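Xaa-Pro Dipeptidase (PDB 2QS8) probably hydrolyses dipeptides, releasing the carboxy-terminal residue, as a metal-dependent carboxypeptidase of the amidohydrolase superfamily. Local coordinates at residues F341-I355 and G388-V400. Residues are numbered along the deposited sequence; the frame is centred on the assembly and turned at random.
Sequences FVYMVENGMPAMKAI and GNPIEDISVLENV
Ile394 packs against Phe341, Ala354 and Ile355, where a loop meets helices 339-346 and 351-357 of this amidohydrolase TIM-barrel chain. The loop joins strands 383-386 and 400-405. These pair with each other in a sheet shared with the N-terminal strands, probably the small beta domain of the family. Ile394 starts the 3-10 turn 394-398. The contact is apolar packing, and none of its residues belongs to the methionine pocket.

CD1 of Ile394 touches both helices. CG1 is anti to the backbone N (chi1 -159°), and CD1 extends from it into the groove between the helices. There CD1 lies 3.4 Å from Phe341 CB and also touches Ala354 CB and Ile355 CG1. The CG2 branch turns to helix 339-346 alone and meets Val345 CG2 at 3.8 Å. Val342 CG2 packs on Ser395 CB. An alanine here in place of Ile394 would remove CG2 and the CG1-CD1 arm, and would probably open a gap between Phe341, Val345 and Ala354.

The Phe341 ring makes a CH-pi contact. Leu397 CD1 stands over one face, 3.9 Å from the ring centroid and 28° off its normal. Ala354 O lies at the ring edge, in plane. Phe325 also meets this ring, and Leu65 of strand 60-67 touches the side chain.

At helix 351-357, Ile391 CD1 packs on Met352, a selenomethionine, 3.8 Å from its CB. Ile355 CD1 touches both Ile391 CD1 and Pro390 CB. Ala351 CB rests 3.6 Å from the backbone Ile391 O. Ile391 also touches Val24, in a loop.

Polar bonds shape each segment from within. Gly348, with positive phi, is the C-prime residue of a Schellman motif ending helix 339-346: Met349 N bonds Met344 O, and Gly348 N bonds Val345 O. Asn389 OD1 accepts from Ile391 N in an Asx turn. Ser395 OG donates a hydrogen bond to Asp393 OD1 (2.7 Å), from above the carboxylate plane.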
ATOM      1  N   PHE A 341     -10.210  16.149 -40.929  1.00 26.54           N
ATOM      2  CA  PHE A 341      -9.477  17.104 -41.758  1.00 28.09           C
ATOM      3  C   PHE A 341     -10.366  18.304 -42.065  1.00 29.40           C
ATOM      4  O   PHE A 341      -9.959  19.455 -41.900  1.00 30.96           O
ATOM      5  CB  PHE A 341      -9.043  16.472 -43.085  1.00 26.84           C
ATOM      6  CG  PHE A 341      -7.909  15.500 -42.962  1.00 27.66           C
ATOM      7  CD1 PHE A 341      -6.691  15.891 -42.426  1.00 27.12           C
ATOM      8  CD2 PHE A 341      -8.063  14.185 -43.381  1.00 27.67           C
ATOM      9  CE1 PHE A 341      -5.652  14.980 -42.305  1.00 29.18           C
ATOM     10  CE2 PHE A 341      -7.030  13.269 -43.265  1.00 29.26           C
ATOM     11  CZ  PHE A 341      -5.824  13.665 -42.727  1.00 28.90           C
ATOM     12  N   VAL A 342     -11.585  18.025 -42.514  1.00 28.73           N
ATOM     13  CA  VAL A 342     -12.520  19.084 -42.850  1.00 27.45           C
ATOM     14  C   VAL A 342     -12.801  19.976 -41.639  1.00 29.74           C
ATOM     15  O   VAL A 342     -12.968  21.190 -41.781  1.00 31.03           O
ATOM     16  CB  VAL A 342     -13.840  18.501 -43.370  1.00 26.61           C
ATOM     17  CG1 VAL A 342     -14.746  19.630 -43.863  1.00 24.89           C
ATOM     18  CG2 VAL A 342     -13.558  17.486 -44.469  1.00 25.02           C
ATOM     19  N   TYR A 343     -12.849  19.371 -40.454  1.00 28.59           N
ATOM     20  CA  TYR A 343     -13.103  20.124 -39.231  1.00 28.20           C
ATOM     21  C   TYR A 343     -11.915  21.003 -38.874  1.00 27.57           C
ATOM     22  O   TYR A 343     -12.087  22.135 -38.432  1.00 25.83           O
ATOM     23  CB  TYR A 343     -13.420  19.176 -38.065  1.00 29.86           C
ATOM     24  CG  TYR A 343     -14.837  18.638 -38.057  1.00 32.29           C
ATOM     25  CD1 TYR A 343     -15.928  19.504 -37.956  1.00 31.30           C
ATOM     26  CD2 TYR A 343     -15.087  17.264 -38.096  1.00 32.22           C
ATOM     27  CE1 TYR A 343     -17.224  19.024 -37.887  1.00 32.36           C
ATOM     28  CE2 TYR A 343     -16.390  16.767 -38.028  1.00 33.85           C
ATOM     29  CZ  TYR A 343     -17.449  17.656 -37.922  1.00 34.67           C
ATOM     30  OH  TYR A 343     -18.739  17.184 -37.832  1.00 36.93           O
HETATM   31  N   MSE A 344     -10.710  20.483 -39.071  1.00 27.09           N
HETATM   32  CA  MSE A 344      -9.505  21.229 -38.763  1.00 27.93           C
HETATM   33  C   MSE A 344      -9.376  22.450 -39.647  1.00 28.83           C
HETATM   34  O   MSE A 344      -8.957  23.516 -39.191  1.00 28.52           O
HETATM   35  CB  MSE A 344      -8.290  20.329 -38.931  1.00 25.41           C
HETATM   36  CG  MSE A 344      -8.301  19.204 -37.940  1.00 23.24           C
HETATM   37 SE   MSE A 344      -6.763  18.075 -38.212  1.00 26.79          SE
HETATM   38  CE  MSE A 344      -5.484  18.873 -36.965  1.00 16.48           C
ATOM     39  N   VAL A 345      -9.768  22.293 -40.905  1.00 31.05           N
ATOM     40  CA  VAL A 345      -9.708  23.387 -41.856  1.00 33.79           C
ATOM     41  C   VAL A 345     -10.735  24.466 -41.520  1.00 34.71           C
ATOM     42  O   VAL A 345     -10.390  25.638 -41.415  1.00 33.07           O
ATOM     43  CB  VAL A 345      -9.949  22.891 -43.308  1.00 34.78           C
ATOM     44  CG1 VAL A 345      -9.951  24.075 -44.263  1.00 36.71           C
ATOM     45  CG2 VAL A 345      -8.863  21.889 -43.713  1.00 35.95           C
ATOM     46  N   GLU A 346     -11.993  24.071 -41.347  1.00 36.34           N
ATOM     47  CA  GLU A 346     -13.046  25.027 -41.039  1.00 37.12           C
ATOM     48  C   GLU A 346     -12.766  25.825 -39.774  1.00 36.65           C
ATOM     49  O   GLU A 346     -13.343  26.893 -39.569  1.00 35.12           O
ATOM     50  CB  GLU A 346     -14.392  24.317 -40.901  1.00 40.02           C
ATOM     51  CG  GLU A 346     -14.740  23.447 -42.092  1.00 46.73           C
ATOM     52  CD  GLU A 346     -16.225  23.159 -42.193  1.00 49.84           C
ATOM     53  OE1 GLU A 346     -16.860  22.891 -41.143  1.00 52.89           O
ATOM     54  OE2 GLU A 346     -16.748  23.189 -43.333  1.00 50.68           O
ATOM     55  N   ASN A 347     -11.875  25.321 -38.929  1.00 35.57           N
ATOM     56  CA  ASN A 347     -11.558  26.024 -37.699  1.00 35.52           C
ATOM     57  C   ASN A 347     -10.222  26.762 -37.697  1.00 36.50           C
ATOM     58  O   ASN A 347      -9.645  27.012 -36.634  1.00 36.35           O
ATOM     59  CB  ASN A 347     -11.663  25.062 -36.516  1.00 34.30           C
ATOM     60  CG  ASN A 347     -13.110  24.718 -36.188  1.00 34.42           C
ATOM     61  OD1 ASN A 347     -13.833  25.523 -35.603  1.00 31.77           O
ATOM     62  ND2 ASN A 347     -13.541  23.527 -36.588  1.00 34.04           N
ATOM     63  N   GLY A 348      -9.732  27.112 -38.888  1.00 36.56           N
ATOM     64  CA  GLY A 348      -8.499  27.875 -38.982  1.00 35.78           C
ATOM     65  C   GLY A 348      -7.199  27.261 -39.462  1.00 35.80           C
ATOM     66  O   GLY A 348      -6.248  27.995 -39.726  1.00 36.36           O
HETATM   67  N   MSE A 349      -7.122  25.944 -39.580  1.00 35.17           N
HETATM   68  CA  MSE A 349      -5.881  25.341 -40.029  1.00 34.03           C
HETATM   69  C   MSE A 349      -5.881  25.121 -41.529  1.00 34.52           C
HETATM   70  O   MSE A 349      -6.784  24.479 -42.066  1.00 37.19           O
HETATM   71  CB  MSE A 349      -5.638  24.011 -39.326  1.00 31.18           C
HETATM   72  CG  MSE A 349      -4.250  23.462 -39.597  1.00 26.87           C
HETATM   73 SE   MSE A 349      -3.885  21.659 -38.852  1.00 30.57          SE
HETATM   74  CE  MSE A 349      -2.810  22.087 -37.250  1.00 21.95           C
ATOM     75  N   PRO A 350      -4.873  25.660 -42.233  1.00 34.55           N
ATOM     76  CA  PRO A 350      -4.795  25.487 -43.688  1.00 33.20           C
ATOM     77  C   PRO A 350      -4.667  24.012 -44.050  1.00 31.91           C
ATOM     78  O   PRO A 350      -4.043  23.241 -43.327  1.00 32.38           O
ATOM     79  CB  PRO A 350      -3.558  26.305 -44.069  1.00 35.01           C
ATOM     80  CG  PRO A 350      -2.728  26.286 -42.824  1.00 34.52           C
ATOM     81  CD  PRO A 350      -3.753  26.484 -41.743  1.00 33.66           C
ATOM     82  N   ALA A 351      -5.265  23.626 -45.167  1.00 30.71           N
ATOM     83  CA  ALA A 351      -5.244  22.241 -45.619  1.00 28.91           C
ATOM     84  C   ALA A 351      -3.896  21.508 -45.567  1.00 28.79           C
ATOM     85  O   ALA A 351      -3.825  20.380 -45.088  1.00 29.19           O
ATOM     86  CB  ALA A 351      -5.814  22.158 -47.023  1.00 28.15           C
HETATM   87  N   MSE A 352      -2.837  22.129 -46.066  1.00 28.50           N
HETATM   88  CA  MSE A 352      -1.534  21.483 -46.082  1.00 27.54           C
HETATM   89  C   MSE A 352      -1.021  21.214 -44.673  1.00 27.02           C
HETATM   90  O   MSE A 352      -0.423  20.171 -44.408  1.00 25.24           O
HETATM   91  CB  MSE A 352      -0.523  22.332 -46.867  1.00 26.26           C
HETATM   92  CG  MSE A 352       0.896  21.781 -46.840  1.00 24.63           C
HETATM   93 SE   MSE A 352       0.951  19.994 -47.642  1.00 27.18          SE
HETATM   94  CE  MSE A 352       1.671  20.349 -49.458  1.00 24.40           C
ATOM     95  N   LYS A 353      -1.253  22.162 -43.773  1.00 28.18           N
ATOM     96  CA  LYS A 353      -0.814  22.004 -42.396  1.00 29.98           C
ATOM     97  C   LYS A 353      -1.575  20.854 -41.753  1.00 30.38           C
ATOM     98  O   LYS A 353      -1.032  20.130 -40.918  1.00 30.01           O
ATOM     99  CB  LYS A 353      -1.047  23.287 -41.608  1.00 32.92           C
ATOM    100  CG  LYS A 353       0.227  23.873 -41.009  1.00 39.25           C
ATOM    101  CD  LYS A 353       1.295  24.160 -42.070  1.00 42.77           C
ATOM    102  CE  LYS A 353       2.535  24.802 -41.446  1.00 44.45           C
ATOM    103  NZ  LYS A 353       3.634  24.990 -42.437  1.00 45.96           N
ATOM    104  N   ALA A 354      -2.826  20.684 -42.162  1.00 29.87           N
ATOM    105  CA  ALA A 354      -3.655  19.613 -41.642  1.00 30.51           C
ATOM    106  C   ALA A 354      -3.094  18.267 -42.088  1.00 30.03           C
ATOM    107  O   ALA A 354      -2.986  17.344 -41.283  1.00 30.39           O
ATOM    108  CB  ALA A 354      -5.092  19.776 -42.126  1.00 29.99           C
ATOM    109  N   ILE A 355      -2.735  18.151 -43.363  1.00 29.34           N
ATOM    110  CA  ILE A 355      -2.186  16.898 -43.864  1.00 29.09           C
ATOM    111  C   ILE A 355      -0.840  16.586 -43.204  1.00 29.94           C
ATOM    112  O   ILE A 355      -0.516  15.426 -42.959  1.00 30.03           O
ATOM    113  CB  ILE A 355      -1.999  16.933 -45.388  1.00 28.80           C
ATOM    114  CG1 ILE A 355      -3.354  17.129 -46.060  1.00 30.57           C
ATOM    115  CG2 ILE A 355      -1.370  15.638 -45.863  1.00 26.93           C
ATOM    116  CD1 ILE A 355      -3.287  17.326 -47.548  1.00 31.33           C
ATOM    117  N   GLY A 388      -8.083  13.954 -57.168  1.00 37.35           N
ATOM    118  CA  GLY A 388      -8.432  15.297 -56.752  1.00 36.07           C
ATOM    119  C   GLY A 388      -7.303  15.960 -55.997  1.00 35.89           C
ATOM    120  O   GLY A 388      -6.292  15.331 -55.706  1.00 34.65           O
ATOM    121  N   ASN A 389      -7.480  17.235 -55.679  1.00 37.70           N
ATOM    122  CA  ASN A 389      -6.468  18.000 -54.963  1.00 40.57           C
ATOM    123  C   ASN A 389      -6.912  18.253 -53.525  1.00 39.75           C
ATOM    124  O   ASN A 389      -7.794  19.070 -53.277  1.00 40.82           O
ATOM    125  CB  ASN A 389      -6.232  19.342 -55.659  1.00 43.66           C
ATOM    126  CG  ASN A 389      -4.967  20.029 -55.181  1.00 48.78           C
ATOM    127  OD1 ASN A 389      -4.639  20.003 -53.988  1.00 50.10           O
ATOM    128  ND2 ASN A 389      -4.249  20.660 -56.111  1.00 51.89           N
ATOM    129  N   PRO A 390      -6.302  17.549 -52.558  1.00 39.48           N
ATOM    130  CA  PRO A 390      -6.641  17.701 -51.140  1.00 39.00           C
ATOM    131  C   PRO A 390      -6.463  19.124 -50.614  1.00 39.12           C
ATOM    132  O   PRO A 390      -7.172  19.544 -49.700  1.00 39.16           O
ATOM    133  CB  PRO A 390      -5.694  16.717 -50.459  1.00 39.37           C
ATOM    134  CG  PRO A 390      -5.518  15.654 -51.493  1.00 39.35           C
ATOM    135  CD  PRO A 390      -5.334  16.454 -52.747  1.00 39.03           C
ATOM    136  N   ILE A 391      -5.515  19.860 -51.192  1.00 38.47           N
ATOM    137  CA  ILE A 391      -5.246  21.233 -50.765  1.00 38.00           C
ATOM    138  C   ILE A 391      -6.397  22.196 -51.086  1.00 38.57           C
ATOM    139  O   ILE A 391      -6.594  23.193 -50.383  1.00 37.22           O
ATOM    140  CB  ILE A 391      -3.954  21.771 -51.420  1.00 39.09           C
ATOM    141  CG1 ILE A 391      -2.789  20.817 -51.133  1.00 39.60           C
ATOM    142  CG2 ILE A 391      -3.640  23.169 -50.891  1.00 38.48           C
ATOM    143  CD1 ILE A 391      -2.514  20.595 -49.667  1.00 39.80           C
ATOM    144  N   GLU A 392      -7.160  21.897 -52.138  1.00 38.34           N
ATOM    145  CA  GLU A 392      -8.273  22.750 -52.537  1.00 40.26           C
ATOM    146  C   GLU A 392      -9.603  22.336 -51.904  1.00 39.55           C
ATOM    147  O   GLU A 392     -10.516  23.148 -51.754  1.00 39.41           O
ATOM    148  CB  GLU A 392      -8.421  22.752 -54.061  1.00 42.95           C
ATOM    149  CG  GLU A 392      -7.145  23.108 -54.814  1.00 47.22           C
ATOM    150  CD  GLU A 392      -7.388  23.356 -56.297  1.00 48.88           C
ATOM    151  OE1 GLU A 392      -8.152  22.580 -56.918  1.00 49.29           O
ATOM    152  OE2 GLU A 392      -6.806  24.323 -56.843  1.00 50.09           O
ATOM    153  N   ASP A 393      -9.705  21.067 -51.548  1.00 38.78           N
ATOM    154  CA  ASP A 393     -10.911  20.528 -50.926  1.00 37.55           C
ATOM    155  C   ASP A 393     -10.495  19.226 -50.248  1.00 35.92           C
ATOM    156  O   ASP A 393     -10.615  18.142 -50.819  1.00 34.66           O
ATOM    157  CB  ASP A 393     -11.984  20.284 -51.990  1.00 38.89           C
ATOM    158  CG  ASP A 393     -13.252  19.680 -51.419  1.00 41.26           C
ATOM    159  OD1 ASP A 393     -13.500  19.835 -50.202  1.00 40.75           O
ATOM    160  OD2 ASP A 393     -14.010  19.059 -52.198  1.00 42.21           O
ATOM    161  N   ILE A 394      -9.988  19.363 -49.027  1.00 34.37           N
ATOM    162  CA  ILE A 394      -9.503  18.241 -48.243  1.00 32.13           C
ATOM    163  C   ILE A 394     -10.539  17.145 -48.007  1.00 33.50           C
ATOM    164  O   ILE A 394     -10.178  16.017 -47.670  1.00 34.04           O
ATOM    165  CB  ILE A 394      -8.934  18.735 -46.893  1.00 31.24           C
ATOM    166  CG1 ILE A 394      -7.980  17.690 -46.318  1.00 29.23           C
ATOM    167  CG2 ILE A 394     -10.066  19.018 -45.907  1.00 29.33           C
ATOM    168  CD1 ILE A 394      -7.101  18.229 -45.203  1.00 29.98           C
ATOM    169  N   SER A 395     -11.819  17.466 -48.191  1.00 32.63           N
ATOM    170  CA  SER A 395     -12.866  16.463 -48.000  1.00 33.09           C
ATOM    171  C   SER A 395     -12.767  15.389 -49.084  1.00 32.91           C
ATOM    172  O   SER A 395     -13.430  14.354 -49.009  1.00 32.82           O
ATOM    173  CB  SER A 395     -14.261  17.100 -48.033  1.00 33.51           C
ATOM    174  OG  SER A 395     -14.627  17.509 -49.338  1.00 31.20           O
ATOM    175  N   VAL A 396     -11.936  15.638 -50.089  1.00 32.65           N
ATOM    176  CA  VAL A 396     -11.766  14.675 -51.164  1.00 33.84           C
ATOM    177  C   VAL A 396     -11.074  13.439 -50.591  1.00 34.25           C
ATOM    178  O   VAL A 396     -11.109  12.359 -51.187  1.00 34.23           O
ATOM    179  CB  VAL A 396     -10.915  15.273 -52.332  1.00 34.03           C
ATOM    180  CG1 VAL A 396      -9.461  15.419 -51.912  1.00 33.83           C
ATOM    181  CG2 VAL A 396     -11.025  14.392 -53.558  1.00 35.27           C
ATOM    182  N   LEU A 397     -10.459  13.598 -49.422  1.00 33.69           N
ATOM    183  CA  LEU A 397      -9.756  12.493 -48.780  1.00 34.57           C
ATOM    184  C   LEU A 397     -10.689  11.370 -48.345  1.00 34.73           C
ATOM    185  O   LEU A 397     -10.241  10.335 -47.858  1.00 34.25           O
ATOM    186  CB  LEU A 397      -8.935  13.004 -47.591  1.00 32.90           C
ATOM    187  CG  LEU A 397      -7.616  13.696 -47.965  1.00 32.62           C
ATOM    188  CD1 LEU A 397      -6.969  14.291 -46.733  1.00 31.52           C
ATOM    189  CD2 LEU A 397      -6.678  12.690 -48.624  1.00 30.15           C
ATOM    190  N   GLU A 398     -11.992  11.575 -48.525  1.00 34.63           N
ATOM    191  CA  GLU A 398     -12.966  10.550 -48.180  1.00 33.91           C
ATOM    192  C   GLU A 398     -12.879   9.441 -49.219  1.00 32.24           C
ATOM    193  O   GLU A 398     -13.281   8.307 -48.969  1.00 31.37           O
ATOM    194  CB  GLU A 398     -14.390  11.127 -48.174  1.00 35.30           C
ATOM    195  CG  GLU A 398     -15.482  10.065 -48.358  1.00 37.38           C
ATOM    196  CD  GLU A 398     -16.888  10.629 -48.326  1.00 38.95           C
ATOM    197  OE1 GLU A 398     -17.088  11.779 -48.773  1.00 40.59           O
ATOM    198  OE2 GLU A 398     -17.802   9.913 -47.864  1.00 41.51           O
ATOM    199  N   ASN A 399     -12.325   9.773 -50.380  1.00 31.76           N
ATOM    200  CA  ASN A 399     -12.235   8.809 -51.470  1.00 32.10           C
ATOM    201  C   ASN A 399     -10.847   8.272 -51.801  1.00 31.12           C
ATOM    202  O   ASN A 399     -10.517   8.082 -52.971  1.00 31.80           O
ATOM    203  CB  ASN A 399     -12.862   9.414 -52.729  1.00 31.84           C
ATOM    204  CG  ASN A 399     -14.227  10.028 -52.459  1.00 33.40           C
ATOM    205  OD1 ASN A 399     -14.487  11.170 -52.841  1.00 32.40           O
ATOM    206  ND2 ASN A 399     -15.106   9.270 -51.802  1.00 32.54           N
ATOM    207  N   VAL A 400     -10.036   8.023 -50.777  1.00 30.04           N
ATOM    208  CA  VAL A 400      -8.709   7.456 -50.988  1.00 27.75           C
ATOM    209  C   VAL A 400      -8.946   6.119 -51.676  1.00 27.11           C
ATOM    210  O   VAL A 400      -9.702   5.303 -51.172  1.00 27.44           O
ATOM    211  CB  VAL A 400      -7.999   7.205 -49.658  1.00 26.66           C
ATOM    212  CG1 VAL A 400      -6.717   6.430 -49.898  1.00 24.55           C
ATOM    213  CG2 VAL A 400      -7.718   8.534 -48.961  1.00 23.64           C
TER